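Local coordinates for phosphodiesterase (Candida albicans, PDB 6CPU), which belongs to the metal-dependent phosphodiesterases of the HD superfamily, largely helical proteins whose metal site is made of histidines and aspartates, at residues A[28-33]-A[197-202]; A[233-238]-A[251-256]. All coordinates share one frame; numbering follows the deposited sequence.

Contact 1: A[28-33]-A[197-202]; sequences LICHLF and IELLQD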
loop_
_atom_site.group_PDB
_atom_site.type_symbol
_atom_site.label_atom_id
_atom_site.label_comp_id
_atom_site.label_asym_id
_atom_site.label_seq_id
_atom_site.Cartn_x
_atom_site.Cartn_y
_atom_site.Cartn_z
ATOM N N LEU A 28 1.791 18.489 -16.387
ATOM C CA LEU A 28 2.289 17.151 -16.755
ATOM C C LEU A 28 2.433 16.248 -15.510
ATOM O O LEU A 28 1.982 15.095 -15.508
ATOM C CB LEU A 28 3.626 17.271 -17.495
ATOM C CG LEU A 28 4.097 16.026 -18.247
ATOM C CD1 LEU A 28 5.035 16.394 -19.398
ATOM C CD2 LEU A 28 4.793 15.057 -17.311
ATOM N N ILE A 29 3.018 16.791 -14.449
ATOM C CA ILE A 29 3.168 16.059 -13.175
ATOM C C ILE A 29 1.799 15.651 -12.611
ATOM O O ILE A 29 1.620 14.513 -12.167
ATOM C CB ILE A 29 3.964 16.877 -12.139
ATOM C CG1 ILE A 29 5.437 16.960 -12.556
ATOM C CG2 ILE A 29 3.898 16.241 -10.762
ATOM C CD1 ILE A 29 6.237 17.991 -11.777
ATOM N N CYS A 30 0.825 16.556 -12.671
ATOM C CA CYS A 30 -0.506 16.258 -12.141
ATOM C C CYS A 30 -1.169 15.123 -12.914
ATOM O O CYS A 30 -1.838 14.279 -12.326
ATOM C CB CYS A 30 -1.386 17.493 -12.150
ATOM S SG CYS A 30 -0.883 18.713 -10.926
ATOM N N HIS A 31 -0.980 15.106 -14.227
ATOM C CA HIS A 31 -1.451 14.006 -15.074
ATOM C C HIS A 31 -0.854 12.676 -14.603
ATOM O O HIS A 31 -1.563 11.665 -14.527
ATOM C CB HIS A 31 -1.058 14.308 -16.522
ATOM C CG HIS A 31 -1.358 13.217 -17.495
ATOM N ND1 HIS A 31 -2.619 12.997 -18.003
ATOM C CD2 HIS A 31 -0.548 12.320 -18.100
ATOM C CE1 HIS A 31 -2.576 11.999 -18.866
ATOM N NE2 HIS A 31 -1.331 11.567 -18.940
ATOM N N LEU A 32 0.446 12.684 -14.292
ATOM C CA LEU A 32 1.135 11.477 -13.844
ATOM C C LEU A 32 0.639 11.022 -12.481
ATOM O O LEU A 32 0.446 9.834 -12.292
ATOM C CB LEU A 32 2.651 11.686 -13.810
ATOM C CG LEU A 32 3.306 11.934 -15.162
ATOM C CD1 LEU A 32 4.768 12.206 -14.919
ATOM C CD2 LEU A 32 3.127 10.756 -16.105
ATOM N N PHE A 33 0.443 11.952 -11.534
ATOM C CA PHE A 33 -0.050 11.583 -10.182
ATOM C C PHE A 33 -1.403 10.870 -10.245
ATOM O O PHE A 33 -1.664 9.976 -9.437
ATOM C CB PHE A 33 -0.159 12.794 -9.252
ATOM C CG PHE A 33 1.117 13.139 -8.518
ATOM C CD1 PHE A 33 1.763 12.208 -7.712
ATOM C CD2 PHE A 33 1.649 14.423 -8.598
ATOM C CE1 PHE A 33 2.925 12.540 -7.035
ATOM C CE2 PHE A 33 2.794 14.757 -7.912
ATOM C CZ PHE A 33 3.436 13.824 -7.128
ATOM N N ILE A 197 -5.558 18.180 -3.250
ATOM C CA ILE A 197 -6.988 17.901 -3.128
ATOM C C ILE A 197 -7.704 17.979 -4.478
ATOM O O ILE A 197 -8.681 17.254 -4.706
ATOM C CB ILE A 197 -7.678 18.844 -2.098
ATOM C CG1 ILE A 197 -9.070 18.321 -1.707
ATOM C CG2 ILE A 197 -7.775 20.264 -2.644
ATOM C CD1 ILE A 197 -9.060 17.245 -0.645
ATOM N N GLU A 198 -7.210 18.830 -5.376
ATOM C CA GLU A 198 -7.800 18.975 -6.705
ATOM C C GLU A 198 -7.532 17.776 -7.605
ATOM O O GLU A 198 -8.158 17.656 -8.640
ATOM C CB GLU A 198 -7.293 20.237 -7.400
ATOM C CG GLU A 198 -7.866 21.525 -6.833
ATOM C CD GLU A 198 -7.222 22.754 -7.445
ATOM O OE1 GLU A 198 -6.963 22.761 -8.668
ATOM O OE2 GLU A 198 -6.957 23.714 -6.694
ATOM N N LEU A 199 -6.598 16.912 -7.217
ATOM C CA LEU A 199 -6.277 15.715 -7.996
ATOM C C LEU A 199 -7.170 14.530 -7.634
ATOM O O LEU A 199 -7.052 13.470 -8.241
ATOM C CB LEU A 199 -4.796 15.342 -7.829
ATOM C CG LEU A 199 -3.781 16.413 -8.261
ATOM C CD1 LEU A 199 -2.358 15.889 -8.205
ATOM C CD2 LEU A 199 -4.084 16.920 -9.656
ATOM N N LEU A 200 -8.057 14.712 -6.656
ATOM C CA LEU A 200 -9.081 13.715 -6.348
ATOM C C LEU A 200 -10.320 14.001 -7.178
ATOM O O LEU A 200 -10.648 15.159 -7.423
ATOM C CB LEU A 200 -9.439 13.747 -4.860
ATOM C CG LEU A 200 -8.284 13.576 -3.875
ATOM C CD1 LEU A 200 -8.812 13.662 -2.453
ATOM C CD2 LEU A 200 -7.529 12.271 -4.094
ATOM N N GLN A 201 -11.026 12.953 -7.595
ATOM C CA GLN A 201 -12.203 13.133 -8.442
ATOM C C GLN A 201 -13.394 13.768 -7.725
ATOM O O GLN A 201 -14.091 14.603 -8.298
ATOM C CB GLN A 201 -12.629 11.817 -9.071
ATOM C CG GLN A 201 -13.481 12.015 -10.317
ATOM C CD GLN A 201 -13.831 10.710 -10.999
ATOM O OE1 GLN A 201 -13.981 9.672 -10.351
ATOM N NE2 GLN A 201 -13.966 10.755 -12.317
ATOM N N ASP A 202 -13.640 13.359 -6.485
ATOM C CA ASP A 202 -14.770 13.880 -5.708
ATOM C C ASP A 202 -14.328 14.258 -4.292
ATOM O O ASP A 202 -14.277 13.415 -3.400
ATOM C CB ASP A 202 -15.878 12.832 -5.667
ATOM C CG ASP A 202 -17.155 13.327 -5.002
ATOM O OD1 ASP A 202 -17.258 14.519 -4.624
ATOM O OD2 ASP A 202 -18.065 12.489 -4.856
#
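Cys30 and Phe33 of helix 25-34 take up Leu199, which reaches them from the short 3-10 segment in the connection between helices 177-193 and 205-216. The two helix residues sit three positions apart, nearly one turn, and look out on the same flank; the leucine comes in with its forked end, CD2 against Cys30 and CD1 mainly against Phe33 while still grazing the sulfur. CD2 of Leu199 lies 3.7 Å from Cys30 CB and 3.9 Å from its SG, while CD1 approaches Phe33 CB at 3.9 Å and meets the phenylalanine ring only obliquely. Cys30 has SG beside its own backbone N and anti to the carbonyl carbon (chi1 -71°), which leaves CB and sulfur together against the leucine. Helix 25-34 is the connection of a beta-alpha-beta crossover from strand 16-21 to strand 46-49, and Leu28, His31 and Leu32 touch Leu5 on the inner strand 2-6. The contact therefore joins this small parallel sheet region to the helical part of the chain. Phe33 turns its ring on to edge-to-face meetings with Phe95 and Phe196, and its carbonyl oxygen accepts a hydrogen bond from Arg264 NH2. Leu199 also rests on Phe261 of helix 253-264.

Contact 2: A[233-238]-A[251-256]; sequences CVYLMI and IPLNEL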
loop_
_atom_site.group_PDB
_atom_site.type_symbol
_atom_site.label_atom_id
_atom_site.label_comp_id
_atom_site.label_asym_id
_atom_site.label_seq_id
_atom_site.Cartn_x
_atom_site.Cartn_y
_atom_site.Cartn_z
ATOM N N CYS A 233 -9.221 8.880 3.013
ATOM C CA CYS A 233 -9.313 8.052 4.213
ATOM C C CYS A 233 -8.006 8.003 4.999
ATOM O O CYS A 233 -8.009 8.119 6.227
ATOM C CB CYS A 233 -9.758 6.631 3.874
ATOM S SG CYS A 233 -11.464 6.492 3.268
ATOM N N VAL A 234 -6.885 7.834 4.301
ATOM C CA VAL A 234 -5.594 7.851 4.962
ATOM C C VAL A 234 -5.358 9.209 5.636
ATOM O O VAL A 234 -4.904 9.269 6.774
ATOM C CB VAL A 234 -4.443 7.547 3.984
ATOM C CG1 VAL A 234 -3.097 7.673 4.688
ATOM C CG2 VAL A 234 -4.582 6.146 3.411
ATOM N N TYR A 235 -5.681 10.291 4.937
ATOM C CA TYR A 235 -5.520 11.627 5.498
ATOM C C TYR A 235 -6.319 11.764 6.808
ATOM O O TYR A 235 -5.793 12.237 7.807
ATOM C CB TYR A 235 -5.922 12.707 4.480
ATOM C CG TYR A 235 -6.291 14.017 5.127
ATOM C CD1 TYR A 235 -5.326 14.818 5.723
ATOM C CD2 TYR A 235 -7.620 14.431 5.194
ATOM C CE1 TYR A 235 -5.674 16.020 6.345
ATOM C CE2 TYR A 235 -7.972 15.624 5.806
ATOM C CZ TYR A 235 -6.998 16.410 6.384
ATOM O OH TYR A 235 -7.374 17.598 6.994
ATOM N N LEU A 236 -7.573 11.328 6.798
ATOM C CA LEU A 236 -8.417 11.397 7.995
ATOM C C LEU A 236 -7.768 10.697 9.187
ATOM O O LEU A 236 -7.696 11.246 10.290
ATOM C CB LEU A 236 -9.791 10.779 7.720
ATOM C CG LEU A 236 -10.691 11.583 6.794
ATOM C CD1 LEU A 236 -11.921 10.776 6.425
ATOM C CD2 LEU A 236 -11.069 12.923 7.418
ATOM N N MET A 237 -7.254 9.496 8.952
ATOM C CA MET A 237 -6.669 8.699 10.022
ATOM C C MET A 237 -5.327 9.196 10.527
ATOM O O MET A 237 -5.103 9.273 11.742
ATOM C CB MET A 237 -6.587 7.247 9.585
ATOM C CG MET A 237 -7.957 6.627 9.505
ATOM S SD MET A 237 -7.934 4.895 9.048
ATOM C CE MET A 237 -7.808 4.981 7.262
ATOM N N ILE A 238 -4.435 9.559 9.612
ATOM C CA ILE A 238 -3.120 10.039 10.012
ATOM C C ILE A 238 -3.172 11.444 10.619
ATOM O O ILE A 238 -2.496 11.703 11.616
ATOM C CB ILE A 238 -2.112 9.982 8.844
ATOM C CG1 ILE A 238 -1.963 8.540 8.338
ATOM C CG2 ILE A 238 -0.769 10.546 9.265
ATOM C CD1 ILE A 238 -1.290 7.578 9.292
ATOM N N ILE A 251 0.455 18.963 10.538
ATOM C CA ILE A 251 0.913 19.030 9.165
ATOM C C ILE A 251 -0.304 19.389 8.317
ATOM O O ILE A 251 -1.323 18.715 8.415
ATOM C CB ILE A 251 1.535 17.680 8.756
ATOM C CG1 ILE A 251 2.804 17.441 9.588
ATOM C CG2 ILE A 251 1.867 17.652 7.276
ATOM C CD1 ILE A 251 3.418 16.068 9.423
ATOM N N PRO A 252 -0.208 20.458 7.495
ATOM C CA PRO A 252 -1.347 20.924 6.697
ATOM C C PRO A 252 -1.905 19.855 5.747
ATOM O O PRO A 252 -1.180 18.955 5.344
ATOM C CB PRO A 252 -0.776 22.091 5.878
ATOM C CG PRO A 252 0.570 22.391 6.430
ATOM C CD PRO A 252 1.035 21.183 7.175
ATOM N N LEU A 253 -3.182 19.981 5.408
ATOM C CA LEU A 253 -3.851 19.111 4.430
ATOM C C LEU A 253 -2.996 18.802 3.193
ATOM O O LEU A 253 -2.834 17.646 2.836
ATOM C CB LEU A 253 -5.166 19.750 3.979
ATOM C CG LEU A 253 -5.905 19.153 2.773
ATOM C CD1 LEU A 253 -6.378 17.734 3.049
ATOM C CD2 LEU A 253 -7.092 20.028 2.405
ATOM N N ASN A 254 -2.486 19.833 2.526
ATOM C CA ASN A 254 -1.770 19.625 1.259
ATOM C C ASN A 254 -0.499 18.797 1.401
ATOM O O ASN A 254 -0.171 18.007 0.515
ATOM C CB ASN A 254 -1.414 20.947 0.574
ATOM C CG ASN A 254 -1.156 20.768 -0.912
ATOM O OD1 ASN A 254 -1.952 20.149 -1.619
ATOM N ND2 ASN A 254 -0.050 21.304 -1.394
ATOM N N GLU A 255 0.217 19.014 2.500
ATOM C CA GLU A 255 1.453 18.299 2.794
ATOM C C GLU A 255 1.195 16.822 3.087
ATOM O O GLU A 255 1.922 15.957 2.606
ATOM C CB GLU A 255 2.125 18.958 3.990
ATOM C CG GLU A 255 3.529 18.491 4.297
ATOM C CD GLU A 255 4.209 19.400 5.312
ATOM O OE1 GLU A 255 3.908 20.616 5.336
ATOM O OE2 GLU A 255 5.029 18.891 6.097
ATOM N N LEU A 256 0.167 16.538 3.881
ATOM C CA LEU A 256 -0.235 15.145 4.126
ATOM C C LEU A 256 -0.718 14.460 2.859
ATOM O O LEU A 256 -0.332 13.328 2.587
ATOM C CB LEU A 256 -1.310 15.042 5.205
ATOM C CG LEU A 256 -0.835 15.088 6.649
ATOM C CD1 LEU A 256 -2.026 14.930 7.584
ATOM C CD2 LEU A 256 0.214 14.019 6.931
#
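Tyr235 carries most of this contact, its phenol ring reaching across from helix 227-242 to Leu253 and Leu256. At CB the side chain does not yet aim at the opposite segment; with CG anti to the backbone N (chi1 158°) the ring is swung over to it. CD1, the first ring atom to arrive, meets Leu256 CD1 at 3.8 Å and Leu256 CB at 4.1 Å, so that this leucine sits at the ring edge, near its plane. One atom further, CE1 is shared: Leu253 CD1 is 3.8 Å from it and Leu256 CD1 4.0 Å. The two helices follow each other in the sequence, and the contact packs the middle of 227-242 against the first turn of 253-264, where Pro252 takes the N-cap position. From that first turn Leu253 extends over the ring face. Its CD1 makes a CH-pi contact 3.7 Å from the centroid of the Tyr235 ring, 14° off the normal, and stands 3.6 Å from Tyr235 CZ. CD2 and CE2 on the far side of the ring meet the same methyl, which lies over the centre. At the tip, Tyr235 OH still lies near it. The ring also meets that of Tyr232, with the planes inclined. Beyond the tyrosine, Ile238 CG2 approaches the second methyl of Leu256, CD2, more loosely at 4.3 Å.

How the contacts relate
Helix 253-264 runs past both contacts: its first turn belongs to contact 2, and further along it Phe261 lies against Leu199 of contact 1. Leu257 lies between, touching both Ile197 and Tyr235. The contact centres are 16 Å apart, and their nearest atoms come to about 4 Å without touching. A polar tie runs alongside, since Asn254 of contact 2 hydrogen-bonds Ile194 O and Phe196 N, just ahead of segment 197-202. Neither contact supplies a zinc ligand. Contact 2 is linked to that site through one helix: Val234 and Met237 pack on helix 276-292, which carries the zinc ligand His278.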